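Long-range contact in alcohol dehydrogenase, zinc-containing (Thermotoga maritima, PDB 3IP1), which catalyses the NAD(+)-dependent oxidation of scyllo-inosose to 3-dehydro-scyllo-inosose, probably as one step of myo-inositol breakdown: residues A[4-16]-A[80-94]. Residues are numbered along the deposited sequence; the frame is centred on the assembly and turned at random.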
loop_
_atom_site.group_PDB
_atom_site.type_symbol
_atom_site.label_atom_id
_atom_site.label_comp_id
_atom_site.label_asym_id
_atom_site.label_seq_id
_atom_site.Cartn_x
_atom_site.Cartn_y
_atom_site.Cartn_z
ATOM N N ARG A 4 35.988 -22.969 -23.274
ATOM C CA ARG A 4 35.793 -23.912 -22.181
ATOM C C ARG A 4 34.799 -23.345 -21.171
ATOM O O ARG A 4 34.638 -22.124 -21.056
ATOM C CB ARG A 4 37.133 -24.246 -21.507
ATOM C CG ARG A 4 38.116 -25.042 -22.404
ATOM C CD ARG A 4 39.395 -25.475 -21.678
ATOM N NE ARG A 4 39.852 -24.506 -20.675
ATOM C CZ ARG A 4 40.390 -23.307 -20.937
ATOM N NH1 ARG A 4 40.546 -22.887 -22.189
ATOM N NH2 ARG A 4 40.764 -22.514 -19.937
ATOM N N ALA A 5 34.134 -24.249 -20.453
ATOM C CA ALA A 5 33.100 -23.912 -19.475
ATOM C C ALA A 5 32.981 -25.034 -18.453
ATOM O O ALA A 5 33.295 -26.186 -18.756
ATOM C CB ALA A 5 31.748 -23.682 -20.163
ATOM N N VAL A 6 32.492 -24.685 -17.263
ATOM C CA VAL A 6 32.245 -25.629 -16.172
ATOM C C VAL A 6 30.834 -26.222 -16.333
ATOM O O VAL A 6 29.820 -25.511 -16.160
ATOM C CB VAL A 6 32.403 -24.914 -14.826
ATOM C CG1 VAL A 6 32.056 -25.818 -13.679
ATOM C CG2 VAL A 6 33.841 -24.341 -14.679
ATOM N N ARG A 7 30.769 -27.517 -16.672
ATOM C CA ARG A 7 29.496 -28.187 -16.943
ATOM C C ARG A 7 29.200 -29.333 -15.972
ATOM O O ARG A 7 30.115 -30.042 -15.527
ATOM C CB ARG A 7 29.422 -28.679 -18.390
ATOM C CG ARG A 7 29.717 -27.592 -19.432
ATOM C CD ARG A 7 29.134 -27.957 -20.800
ATOM N NE ARG A 7 27.759 -27.493 -20.949
ATOM C CZ ARG A 7 26.817 -28.132 -21.632
ATOM N NH1 ARG A 7 25.603 -27.619 -21.713
ATOM N NH2 ARG A 7 27.079 -29.286 -22.222
ATOM N N LEU A 8 27.923 -29.493 -15.639
ATOM C CA LEU A 8 27.470 -30.590 -14.783
ATOM C C LEU A 8 26.764 -31.657 -15.615
ATOM O O LEU A 8 25.816 -31.370 -16.329
ATOM C CB LEU A 8 26.541 -30.091 -13.659
ATOM C CG LEU A 8 26.146 -31.057 -12.517
ATOM C CD1 LEU A 8 25.891 -30.309 -11.207
ATOM C CD2 LEU A 8 24.936 -31.951 -12.850
ATOM N N HIS A 9 27.232 -32.894 -15.496
ATOM C CA HIS A 9 26.573 -34.036 -16.111
ATOM C C HIS A 9 25.999 -34.909 -15.011
ATOM O O HIS A 9 26.585 -35.024 -13.941
ATOM C CB HIS A 9 27.582 -34.838 -16.954
ATOM C CG HIS A 9 28.076 -34.088 -18.153
ATOM N ND1 HIS A 9 27.584 -34.311 -19.424
ATOM C CD2 HIS A 9 28.982 -33.087 -18.267
ATOM C CE1 HIS A 9 28.169 -33.482 -20.270
ATOM N NE2 HIS A 9 29.019 -32.727 -19.593
ATOM N N ALA A 10 24.838 -35.499 -15.258
ATOM C CA ALA A 10 24.260 -36.424 -14.301
ATOM C C ALA A 10 23.464 -37.475 -15.048
ATOM O O ALA A 10 23.161 -37.298 -16.225
ATOM C CB ALA A 10 23.370 -35.686 -13.299
ATOM N N LYS A 11 23.126 -38.558 -14.345
ATOM C CA LYS A 11 22.270 -39.629 -14.875
ATOM C C LYS A 11 20.774 -39.365 -14.615
ATOM O O LYS A 11 20.384 -39.028 -13.494
ATOM C CB LYS A 11 22.704 -40.970 -14.248
ATOM C CG LYS A 11 21.968 -42.205 -14.770
ATOM C CD LYS A 11 22.288 -43.427 -13.926
ATOM C CE LYS A 11 21.584 -44.690 -14.476
ATOM N NZ LYS A 11 21.968 -45.918 -13.712
ATOM N N TRP A 12 19.943 -39.514 -15.650
ATOM C CA TRP A 12 18.499 -39.513 -15.463
ATOM C C TRP A 12 18.087 -40.866 -14.863
ATOM O O TRP A 12 17.941 -41.853 -15.595
ATOM C CB TRP A 12 17.768 -39.282 -16.789
ATOM C CG TRP A 12 16.261 -39.242 -16.623
ATOM C CD1 TRP A 12 15.412 -40.314 -16.526
ATOM C CD2 TRP A 12 15.430 -38.071 -16.564
ATOM N NE1 TRP A 12 14.110 -39.881 -16.387
ATOM C CE2 TRP A 12 14.094 -38.511 -16.413
ATOM C CE3 TRP A 12 15.688 -36.692 -16.627
ATOM C CZ2 TRP A 12 13.011 -37.615 -16.317
ATOM C CZ3 TRP A 12 14.623 -35.807 -16.525
ATOM C CH2 TRP A 12 13.293 -36.279 -16.378
ATOM N N ASP A 13 17.876 -40.915 -13.548
ATOM C CA ASP A 13 17.646 -42.198 -12.873
ATOM C C ASP A 13 16.715 -42.022 -11.677
ATOM O O ASP A 13 17.162 -42.112 -10.539
ATOM C CB ASP A 13 18.989 -42.797 -12.428
ATOM C CG ASP A 13 18.890 -44.273 -12.046
ATOM O OD1 ASP A 13 17.834 -44.883 -12.274
ATOM O OD2 ASP A 13 19.880 -44.821 -11.513
ATOM N N PRO A 14 15.413 -41.795 -11.938
ATOM C CA PRO A 14 14.505 -41.278 -10.906
ATOM C C PRO A 14 14.169 -42.242 -9.781
ATOM O O PRO A 14 14.115 -43.448 -9.992
ATOM C CB PRO A 14 13.232 -40.942 -11.685
ATOM C CG PRO A 14 13.650 -40.913 -13.120
ATOM C CD PRO A 14 14.734 -41.916 -13.237
ATOM N N ARG A 15 13.975 -41.685 -8.588
ATOM C CA ARG A 15 13.442 -42.395 -7.444
ATOM C C ARG A 15 12.109 -43.031 -7.814
ATOM O O ARG A 15 11.400 -42.533 -8.701
ATOM C CB ARG A 15 13.296 -41.449 -6.245
ATOM C CG ARG A 15 14.649 -40.993 -5.650
ATOM C CD ARG A 15 14.469 -40.533 -4.221
ATOM N NE ARG A 15 15.714 -40.293 -3.487
ATOM C CZ ARG A 15 16.390 -41.206 -2.796
ATOM N NH1 ARG A 15 15.996 -42.464 -2.757
ATOM N NH2 ARG A 15 17.499 -40.866 -2.168
ATOM N N PRO A 16 11.775 -44.163 -7.165
ATOM C CA PRO A 16 10.557 -44.938 -7.490
ATOM C C PRO A 16 9.280 -44.107 -7.433
ATOM O O PRO A 16 8.408 -44.270 -8.282
ATOM C CB PRO A 16 10.523 -46.020 -6.406
ATOM C CG PRO A 16 11.923 -46.139 -5.946
ATOM C CD PRO A 16 12.528 -44.770 -6.053
ATOM N N GLU A 80 22.240 -42.220 -1.678
ATOM C CA GLU A 80 21.865 -43.019 -2.835
ATOM C C GLU A 80 22.313 -42.374 -4.131
ATOM O O GLU A 80 21.909 -42.812 -5.212
ATOM C CB GLU A 80 20.347 -43.246 -2.884
ATOM C CG GLU A 80 19.810 -44.197 -1.835
ATOM C CD GLU A 80 19.573 -43.506 -0.499
ATOM O OE1 GLU A 80 19.061 -42.358 -0.500
ATOM O OE2 GLU A 80 19.893 -44.107 0.557
ATOM N N GLY A 81 23.112 -41.312 -4.027
ATOM C CA GLY A 81 23.644 -40.643 -5.216
ATOM C C GLY A 81 22.776 -39.593 -5.916
ATOM O O GLY A 81 23.201 -39.022 -6.930
ATOM N N TYR A 82 21.582 -39.321 -5.390
ATOM C CA TYR A 82 20.728 -38.243 -5.935
ATOM C C TYR A 82 21.232 -36.877 -5.511
ATOM O O TYR A 82 21.656 -36.706 -4.366
ATOM C CB TYR A 82 19.254 -38.417 -5.532
ATOM C CG TYR A 82 18.650 -39.615 -6.210
ATOM C CD1 TYR A 82 18.061 -39.501 -7.457
ATOM C CD2 TYR A 82 18.726 -40.890 -5.622
ATOM C CE1 TYR A 82 17.533 -40.607 -8.102
ATOM C CE2 TYR A 82 18.196 -42.007 -6.262
ATOM C CZ TYR A 82 17.615 -41.855 -7.500
ATOM O OH TYR A 82 17.099 -42.937 -8.148
ATOM N N ILE A 83 21.163 -35.910 -6.431
ATOM C CA ILE A 83 21.544 -34.520 -6.129
ATOM C C ILE A 83 20.675 -33.970 -4.986
ATOM O O ILE A 83 19.540 -34.435 -4.787
ATOM C CB ILE A 83 21.470 -33.606 -7.371
ATOM C CG1 ILE A 83 20.020 -33.283 -7.729
ATOM C CG2 ILE A 83 22.202 -34.246 -8.546
ATOM C CD1 ILE A 83 19.847 -32.401 -8.941
ATOM N N LEU A 84 21.220 -33.018 -4.228
ATOM C CA LEU A 84 20.506 -32.412 -3.109
ATOM C C LEU A 84 19.541 -31.307 -3.589
ATOM O O LEU A 84 18.471 -31.124 -3.028
ATOM C CB LEU A 84 21.495 -31.880 -2.046
ATOM C CG LEU A 84 22.363 -32.909 -1.288
ATOM C CD1 LEU A 84 22.939 -32.307 0.009
ATOM C CD2 LEU A 84 21.586 -34.189 -0.961
ATOM N N TYR A 85 19.909 -30.606 -4.661
ATOM C CA TYR A 85 19.061 -29.549 -5.203
ATOM C C TYR A 85 17.696 -30.054 -5.681
ATOM O O TYR A 85 17.602 -30.880 -6.594
ATOM C CB TYR A 85 19.778 -28.769 -6.307
ATOM C CG TYR A 85 18.998 -27.561 -6.764
ATOM C CD1 TYR A 85 18.897 -26.419 -5.952
ATOM C CD2 TYR A 85 18.339 -27.573 -7.977
ATOM C CE1 TYR A 85 18.157 -25.301 -6.368
ATOM C CE2 TYR A 85 17.590 -26.476 -8.406
ATOM C CZ TYR A 85 17.507 -25.348 -7.606
ATOM O OH TYR A 85 16.775 -24.277 -8.054
ATOM N N PRO A 86 16.626 -29.525 -5.076
ATOM C CA PRO A 86 15.297 -30.093 -5.305
ATOM C C PRO A 86 14.511 -29.498 -6.479
ATOM O O PRO A 86 13.439 -30.014 -6.807
ATOM C CB PRO A 86 14.572 -29.824 -3.975
ATOM C CG PRO A 86 15.270 -28.573 -3.394
ATOM C CD PRO A 86 16.627 -28.454 -4.058
ATOM N N GLY A 87 15.048 -28.452 -7.119
ATOM C CA GLY A 87 14.303 -27.682 -8.121
ATOM C C GLY A 87 14.564 -27.974 -9.593
ATOM O O GLY A 87 15.076 -29.038 -9.965
ATOM N N LEU A 88 14.178 -27.017 -10.436
ATOM C CA LEU A 88 14.323 -27.094 -11.889
ATOM C C LEU A 88 15.777 -27.301 -12.331
ATOM O O LEU A 88 16.668 -26.542 -11.960
ATOM C CB LEU A 88 13.766 -25.817 -12.525
ATOM C CG LEU A 88 13.835 -25.657 -14.040
ATOM C CD1 LEU A 88 12.890 -26.674 -14.726
ATOM C CD2 LEU A 88 13.479 -24.236 -14.411
ATOM N N THR A 89 15.988 -28.340 -13.137
ATOM C CA THR A 89 17.317 -28.767 -13.562
ATOM C C THR A 89 17.244 -29.464 -14.931
ATOM O O THR A 89 16.454 -30.392 -15.123
ATOM C CB THR A 89 17.948 -29.718 -12.521
ATOM O OG1 THR A 89 16.918 -30.539 -11.953
ATOM C CG2 THR A 89 18.621 -28.931 -11.396
ATOM N N GLY A 90 18.065 -29.002 -15.870
ATOM C CA GLY A 90 18.127 -29.564 -17.225
ATOM C C GLY A 90 19.581 -29.866 -17.565
ATOM O O GLY A 90 20.305 -28.975 -17.976
ATOM N N PHE A 91 20.010 -31.117 -17.359
ATOM C CA PHE A 91 21.414 -31.531 -17.537
ATOM C C PHE A 91 21.661 -32.273 -18.860
ATOM O O PHE A 91 20.789 -33.019 -19.321
ATOM C CB PHE A 91 21.868 -32.406 -16.356
ATOM C CG PHE A 91 21.792 -31.714 -14.999
ATOM C CD1 PHE A 91 22.149 -30.374 -14.850
ATOM C CD2 PHE A 91 21.385 -32.426 -13.865
ATOM C CE1 PHE A 91 22.077 -29.750 -13.624
ATOM C CE2 PHE A 91 21.319 -31.816 -12.621
ATOM C CZ PHE A 91 21.679 -30.473 -12.493
ATOM N N PRO A 92 22.862 -32.122 -19.455
ATOM C CA PRO A 92 24.015 -31.351 -18.947
ATOM C C PRO A 92 23.804 -29.846 -19.118
ATOM O O PRO A 92 23.007 -29.430 -19.955
ATOM C CB PRO A 92 25.180 -31.833 -19.820
ATOM C CG PRO A 92 24.527 -32.318 -21.092
ATOM C CD PRO A 92 23.202 -32.897 -20.668
ATOM N N VAL A 93 24.495 -29.049 -18.314
ATOM C CA VAL A 93 24.344 -27.587 -18.372
ATOM C C VAL A 93 25.627 -26.944 -17.876
ATOM O O VAL A 93 26.322 -27.510 -17.021
ATOM C CB VAL A 93 23.126 -27.119 -17.500
ATOM C CG1 VAL A 93 23.474 -27.099 -15.989
ATOM C CG2 VAL A 93 22.598 -25.767 -17.963
ATOM N N THR A 94 25.950 -25.776 -18.420
ATOM C CA THR A 94 26.996 -24.933 -17.837
ATOM C C THR A 94 26.436 -24.246 -16.617
ATOM O O THR A 94 25.392 -23.572 -16.687
ATOM C CB THR A 94 27.525 -23.885 -18.850
ATOM O OG1 THR A 94 28.103 -24.575 -19.966
ATOM C CG2 THR A 94 28.588 -22.961 -18.220
#
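Arg7 crosses Thr94 at about a right angle, and its long chain lets it touch several partners in turn. Its CB lies near Val93 O; CG, anti to the carbonyl carbon (chi1 -53°), and CD both pass Thr94 OG1. The chain then bends at chi3, and NE donates to that hydroxyl at 3.1 Å, with OG1 close to the guanidinium plane. Beyond, NH1 forms a salt bridge with Asp158, while NH2 reaches the ring of Pro92. With an alanine in place of Arg7, Asp158 would probably lose this charged mate and Thr94 OG1 its NE donor. Next along the strand, Leu8 N bonds Val93 O at 2.9 Å, the return bond from Val93 N to Leu8 O being weak. Leucine suits its place because CD2 sits over the centre of the Phe91 ring, 3.4 Å from its centroid, whereas Ala10 is small enough to fit beside Phe91 CD2. Pro92, after a cis peptide bond, lays CB over a face of His9, whose NE2 is held by Glu45. Farther on, Arg15 sets CG over the Tyr82 face, 3.7 Å from the ring centroid, and its extended chain carries NH2 to Glu80 OE1 at 2.7 Å; Asp78 also pairs with NH2. Strand 93-94 thus pairs antiparallel with strand 3-12, in the small antiparallel sheet of the GroES-like catalytic domain of zinc-dependent alcohol dehydrogenases.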